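Local atomic coordinates of putative sporulation-specific glycosylase ydhD (Bacillus subtilis subsp. subtilis str. 168, PDB entry 3CZ8), a protein that probably hydrolyses glycosidic bonds as a family 18 glycosyl hydrolase linked to sporulation, this chain being its catalytic domain. Residues Phe119-Thr131 with Asp158-Ile171. The protein carries 1 engineered substitution. Numbering follows the deposited sequence. Where two conformers were deposited one is given.
Sequences FEQVSAADRDLFT and DNIPWLRGYDYGGI
R127 reaches into the loop 158-167 and makes most of the polar contact. In the conformer described here (two were modelled), NE and NH2 both donate to R164 O, with NE at 2.7 Å and NH2 at 2.9 Å. The NE bond meets the carbonyl almost end-on. NH2 also forms a salt bridge with D158, and its bond to OD1 (3.0 Å) uses the syn lone pair. Bends at chi2 and chi3 (114° and 52°) turn the guanidinium into this site. One face lies flat on the R164 guanidinium, centres 3.7 Å apart; D167 covers the opposite face. D158 OD2 also binds R164 NE, so the carboxylate probably offsets the two stacked positive charges.

Y166 OH donates to F119 O at 2.6 Å, beside E120, the predicted proton donor. V122 N gives the same hydroxyl a weak bond. V122 and F130 pack against the Y166 ring, with F130 CE1 3.7 Å from Y166 CE1.

Water bridges T131 OG1, G165 O and D167 N. A second water joins D128, T131 and D167.

The contact ties loops following strands 114-118 and 147-153 of the TIM barrel, where helices 127-143 and 168-174 begin. F130 and I171 reach I150 of strand 147-153, and F130 also touches L90 of helix 83-90.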
loop_
_atom_site.group_PDB
_atom_site.type_symbol
_atom_site.label_atom_id
_atom_site.label_comp_id
_atom_site.label_asym_id
_atom_site.label_seq_id
_atom_site.Cartn_x
_atom_site.Cartn_y
_atom_site.Cartn_z
ATOM N N PHE A 119 -15.211 13.170 7.003
ATOM C CA PHE A 119 -15.009 14.607 7.020
ATOM C C PHE A 119 -13.971 14.922 8.080
ATOM O O PHE A 119 -14.174 14.655 9.266
ATOM C CB PHE A 119 -16.309 15.396 7.283
ATOM C CG PHE A 119 -17.323 15.326 6.161
ATOM C CD1 PHE A 119 -17.010 14.760 4.925
ATOM C CD2 PHE A 119 -18.598 15.863 6.342
ATOM C CE1 PHE A 119 -17.949 14.705 3.899
ATOM C CE2 PHE A 119 -19.546 15.824 5.316
ATOM C CZ PHE A 119 -19.219 15.243 4.092
ATOM N N GLU A 120 -12.854 15.480 7.640
ATOM C CA GLU A 120 -11.790 15.846 8.555
ATOM C C GLU A 120 -11.619 17.351 8.615
ATOM O O GLU A 120 -12.045 18.074 7.699
ATOM C CB GLU A 120 -10.489 15.144 8.191
ATOM C CG GLU A 120 -10.538 13.651 8.464
ATOM C CD GLU A 120 -9.254 12.944 8.098
ATOM O OE1 GLU A 120 -8.162 13.522 8.297
ATOM O OE2 GLU A 120 -9.343 11.803 7.608
ATOM N N GLN A 121 -11.007 17.800 9.712
ATOM C CA GLN A 121 -10.846 19.220 10.046
ATOM C C GLN A 121 -12.195 19.944 10.097
ATOM O O GLN A 121 -12.332 21.062 9.594
ATOM C CB GLN A 121 -9.857 19.922 9.097
ATOM C CG GLN A 121 -8.418 19.385 9.154
ATOM C CD GLN A 121 -7.582 19.824 7.954
ATOM O OE1 GLN A 121 -7.627 20.984 7.536
ATOM N NE2 GLN A 121 -6.816 18.893 7.396
ATOM N N VAL A 122 -13.194 19.280 10.680
ATOM C CA VAL A 122 -14.486 19.907 10.935
ATOM C C VAL A 122 -14.246 20.911 12.053
ATOM O O VAL A 122 -13.755 20.538 13.122
ATOM C CB VAL A 122 -15.588 18.864 11.321
ATOM C CG1 VAL A 122 -16.826 19.546 11.926
ATOM C CG2 VAL A 122 -16.000 18.037 10.099
ATOM N N SER A 123 -14.548 22.181 11.786
ATOM C CA SER A 123 -14.359 23.239 12.782
ATOM C C SER A 123 -15.261 23.035 14.009
ATOM O O SER A 123 -16.338 22.443 13.913
ATOM C CB SER A 123 -14.544 24.630 12.158
ATOM O OG SER A 123 -15.891 24.867 11.801
ATOM N N ALA A 124 -14.786 23.504 15.158
ATOM C CA ALA A 124 -15.457 23.318 16.445
ATOM C C ALA A 124 -16.800 24.035 16.561
ATOM O O ALA A 124 -17.651 23.641 17.365
ATOM C CB ALA A 124 -14.543 23.767 17.564
ATOM N N ALA A 125 -16.977 25.095 15.773
ATOM C CA ALA A 125 -18.231 25.848 15.748
ATOM C C ALA A 125 -19.340 25.076 15.029
ATOM O O ALA A 125 -20.526 25.316 15.265
ATOM C CB ALA A 125 -18.024 27.194 15.089
ATOM N N ASP A 126 -18.930 24.149 14.166
ATOM C CA ASP A 126 -19.833 23.365 13.334
ATOM C C ASP A 126 -20.167 22.006 13.941
ATOM O O ASP A 126 -20.564 21.094 13.216
ATOM C CB ASP A 126 -19.191 23.143 11.966
ATOM C CG ASP A 126 -19.072 24.415 11.156
ATOM O OD1 ASP A 126 -19.661 25.444 11.550
ATOM O OD2 ASP A 126 -18.389 24.378 10.111
ATOM N N ARG A 127 -20.032 21.887 15.262
ATOM C CA ARG A 127 -20.158 20.595 15.911
ATOM C C ARG A 127 -21.596 20.065 15.966
ATOM O O ARG A 127 -21.829 18.891 15.665
ATOM C CB ARG A 127 -19.438 20.595 17.270
ATOM C CG ARG A 127 -20.198 21.068 18.494
ATOM C CD ARG A 127 -20.414 19.918 19.460
ATOM N NE ARG A 127 -19.169 19.218 19.772
ATOM C CZ ARG A 127 -18.966 18.471 20.856
ATOM N NH1 ARG A 127 -19.920 18.313 21.765
ATOM N NH2 ARG A 127 -17.793 17.879 21.028
ATOM N N ASP A 128 -22.547 20.932 16.303
ATOM C CA ASP A 128 -23.951 20.567 16.342
ATOM C C ASP A 128 -24.547 20.523 14.937
ATOM O O ASP A 128 -25.491 19.772 14.680
ATOM C CB ASP A 128 -24.720 21.517 17.269
ATOM C CG ASP A 128 -24.414 21.267 18.742
ATOM O OD1 ASP A 128 -24.845 22.075 19.594
ATOM O OD2 ASP A 128 -23.740 20.257 19.052
ATOM N N LEU A 129 -23.974 21.307 14.030
ATOM C CA LEU A 129 -24.387 21.308 12.626
ATOM C C LEU A 129 -23.962 20.035 11.909
ATOM O O LEU A 129 -24.663 19.560 11.008
ATOM C CB LEU A 129 -23.826 22.532 11.895
ATOM C CG LEU A 129 -24.280 23.910 12.392
ATOM C CD1 LEU A 129 -23.460 24.997 11.724
ATOM C CD2 LEU A 129 -25.774 24.142 12.161
ATOM N N PHE A 130 -22.810 19.499 12.311
ATOM C CA PHE A 130 -22.306 18.230 11.783
ATOM C C PHE A 130 -23.191 17.078 12.246
ATOM O O PHE A 130 -23.566 16.236 11.439
ATOM C CB PHE A 130 -20.839 18.005 12.189
ATOM C CG PHE A 130 -20.181 16.828 11.510
ATOM C CD1 PHE A 130 -19.240 16.064 12.189
ATOM C CD2 PHE A 130 -20.500 16.481 10.200
ATOM C CE1 PHE A 130 -18.620 14.980 11.576
ATOM C CE2 PHE A 130 -19.896 15.388 9.588
ATOM C CZ PHE A 130 -18.952 14.644 10.275
ATOM N N THR A 131 -23.531 17.066 13.535
ATOM C CA THR A 131 -24.454 16.081 14.102
ATOM C C THR A 131 -25.822 16.121 13.410
ATOM O O THR A 131 -26.374 15.072 13.061
ATOM C CB THR A 131 -24.615 16.283 15.621
ATOM O OG1 THR A 131 -23.319 16.309 16.228
ATOM C CG2 THR A 131 -25.444 15.160 16.254
ATOM N N ASP A 158 -13.180 16.353 25.728
ATOM C CA ASP A 158 -13.780 17.343 24.840
ATOM C C ASP A 158 -13.072 18.702 24.921
ATOM O O ASP A 158 -13.630 19.732 24.541
ATOM C CB ASP A 158 -15.276 17.470 25.125
ATOM C CG ASP A 158 -16.104 17.542 23.855
ATOM O OD1 ASP A 158 -16.960 16.652 23.650
ATOM O OD2 ASP A 158 -15.888 18.476 23.053
ATOM N N ASN A 159 -11.823 18.685 25.380
ATOM C CA ASN A 159 -11.081 19.910 25.677
ATOM C C ASN A 159 -10.166 20.358 24.547
ATOM O O ASN A 159 -9.543 21.418 24.619
ATOM C CB ASN A 159 -10.287 19.737 26.978
ATOM C CG ASN A 159 -11.171 19.332 28.152
ATOM O OD1 ASN A 159 -10.930 18.318 28.805
ATOM N ND2 ASN A 159 -12.214 20.112 28.404
ATOM N N ILE A 160 -10.106 19.555 23.493
ATOM C CA ILE A 160 -9.193 19.804 22.389
ATOM C C ILE A 160 -9.949 20.494 21.246
ATOM O O ILE A 160 -10.983 19.988 20.809
ATOM C CB ILE A 160 -8.527 18.478 21.926
ATOM C CG1 ILE A 160 -7.989 17.663 23.123
ATOM C CG2 ILE A 160 -7.459 18.728 20.912
ATOM C CD1 ILE A 160 -6.789 18.262 23.862
ATOM N N PRO A 161 -9.448 21.660 20.777
ATOM C CA PRO A 161 -10.157 22.509 19.808
ATOM C C PRO A 161 -10.398 21.876 18.430
ATOM O O PRO A 161 -11.516 21.949 17.915
ATOM C CB PRO A 161 -9.242 23.739 19.678
ATOM C CG PRO A 161 -8.368 23.713 20.890
ATOM C CD PRO A 161 -8.159 22.264 21.166
ATOM N N TRP A 162 -9.363 21.271 17.845
ATOM C CA TRP A 162 -9.477 20.613 16.541
ATOM C C TRP A 162 -10.198 19.244 16.581
ATOM O O TRP A 162 -10.345 18.579 15.554
ATOM C CB TRP A 162 -8.099 20.498 15.873
ATOM C CG TRP A 162 -7.120 19.627 16.609
ATOM C CD1 TRP A 162 -6.906 18.289 16.417
ATOM C CD2 TRP A 162 -6.216 20.032 17.645
ATOM N NE1 TRP A 162 -5.934 17.837 17.272
ATOM C CE2 TRP A 162 -5.487 18.884 18.034
ATOM C CE3 TRP A 162 -5.948 21.254 18.281
ATOM C CZ2 TRP A 162 -4.506 18.920 19.032
ATOM C CZ3 TRP A 162 -4.978 21.288 19.277
ATOM C CH2 TRP A 162 -4.272 20.126 19.645
ATOM N N LEU A 163 -10.651 18.842 17.765
ATOM C CA LEU A 163 -11.407 17.612 17.946
ATOM C C LEU A 163 -12.836 17.922 18.408
ATOM O O LEU A 163 -13.676 17.022 18.525
ATOM C CB LEU A 163 -10.707 16.698 18.967
ATOM C CG LEU A 163 -9.288 16.181 18.686
ATOM C CD1 LEU A 163 -8.802 15.319 19.839
ATOM C CD2 LEU A 163 -9.200 15.405 17.378
ATOM N N ARG A 164 -13.107 19.202 18.648
ATOM C CA ARG A 164 -14.347 19.622 19.293
ATOM C C ARG A 164 -15.547 19.526 18.345
ATOM O O ARG A 164 -16.674 19.386 18.793
ATOM C CB ARG A 164 -14.194 21.035 19.876
ATOM C CG ARG A 164 -14.664 21.175 21.320
ATOM C CD ARG A 164 -16.131 21.542 21.401
ATOM N NE ARG A 164 -16.775 21.005 22.599
ATOM C CZ ARG A 164 -17.999 21.326 23.011
ATOM N NH1 ARG A 164 -18.734 22.211 22.336
ATOM N NH2 ARG A 164 -18.486 20.770 24.113
ATOM N N GLY A 165 -15.281 19.560 17.037
ATOM C CA GLY A 165 -16.301 19.358 16.003
ATOM C C GLY A 165 -16.936 17.968 15.958
ATOM O O GLY A 165 -17.929 17.756 15.255
ATOM N N TYR A 166 -16.369 17.028 16.716
ATOM C CA TYR A 166 -16.824 15.642 16.735
ATOM C C TYR A 166 -17.454 15.281 18.068
ATOM O O TYR A 166 -16.777 14.869 19.008
ATOM C CB TYR A 166 -15.673 14.692 16.382
ATOM C CG TYR A 166 -15.038 15.037 15.059
ATOM C CD1 TYR A 166 -15.656 14.678 13.862
ATOM C CD2 TYR A 166 -13.835 15.746 14.999
ATOM C CE1 TYR A 166 -15.092 14.999 12.637
ATOM C CE2 TYR A 166 -13.260 16.078 13.773
ATOM C CZ TYR A 166 -13.901 15.696 12.600
ATOM O OH TYR A 166 -13.363 16.004 11.385
ATOM N N ASP A 167 -18.768 15.456 18.135
ATOM C CA ASP A 167 -19.544 15.091 19.307
ATOM C C ASP A 167 -19.786 13.585 19.278
ATOM O O ASP A 167 -20.637 13.123 18.536
ATOM C CB ASP A 167 -20.871 15.857 19.282
ATOM C CG ASP A 167 -21.721 15.619 20.517
ATOM O OD1 ASP A 167 -22.832 16.186 20.574
ATOM O OD2 ASP A 167 -21.297 14.877 21.431
ATOM N N TYR A 168 -19.056 12.833 20.103
ATOM C CA TYR A 168 -19.159 11.362 20.131
ATOM C C TYR A 168 -20.550 10.845 20.496
ATOM O O TYR A 168 -21.028 9.881 19.901
ATOM C CB TYR A 168 -18.127 10.752 21.090
ATOM C CG TYR A 168 -16.775 10.411 20.470
ATOM C CD1 TYR A 168 -16.262 11.132 19.391
ATOM C CD2 TYR A 168 -16.002 9.377 20.990
ATOM C CE1 TYR A 168 -15.018 10.817 18.837
ATOM C CE2 TYR A 168 -14.761 9.061 20.450
ATOM C CZ TYR A 168 -14.275 9.784 19.379
ATOM O OH TYR A 168 -13.046 9.464 18.856
ATOM N N GLY A 169 -21.186 11.488 21.474
ATOM C CA GLY A 169 -22.503 11.072 21.958
ATOM C C GLY A 169 -23.593 11.376 20.954
ATOM O O GLY A 169 -24.510 10.575 20.763
ATOM N N GLY A 170 -23.482 12.534 20.307
ATOM C CA GLY A 170 -24.422 12.948 19.273
ATOM C C GLY A 170 -24.263 12.196 17.961
ATOM O O GLY A 170 -25.255 11.899 17.289
ATOM N N ILE A 171 -23.016 11.909 17.590
ATOM C CA ILE A 171 -22.707 11.123 16.387
ATOM C C ILE A 171 -23.078 9.657 16.610
ATOM O O ILE A 171 -23.747 9.046 15.774
ATOM C CB ILE A 171 -21.209 11.250 15.981
ATOM C CG1 ILE A 171 -20.904 12.655 15.446
ATOM C CG2 ILE A 171 -20.809 10.197 14.928
ATOM C CD1 ILE A 171 -19.407 12.944 15.322
HETATM O O HOH W 1 -10.160 15.936 11.742
HETATM O O HOH W 2 -12.866 20.556 15.464
HETATM O O HOH W 3 -11.237 19.521 13.452
HETATM O O HOH W 4 -11.730 23.034 15.224
HETATM O O HOH W 5 -23.838 17.457 18.717
HETATM O O HOH W 6 -20.477 16.221 15.898
#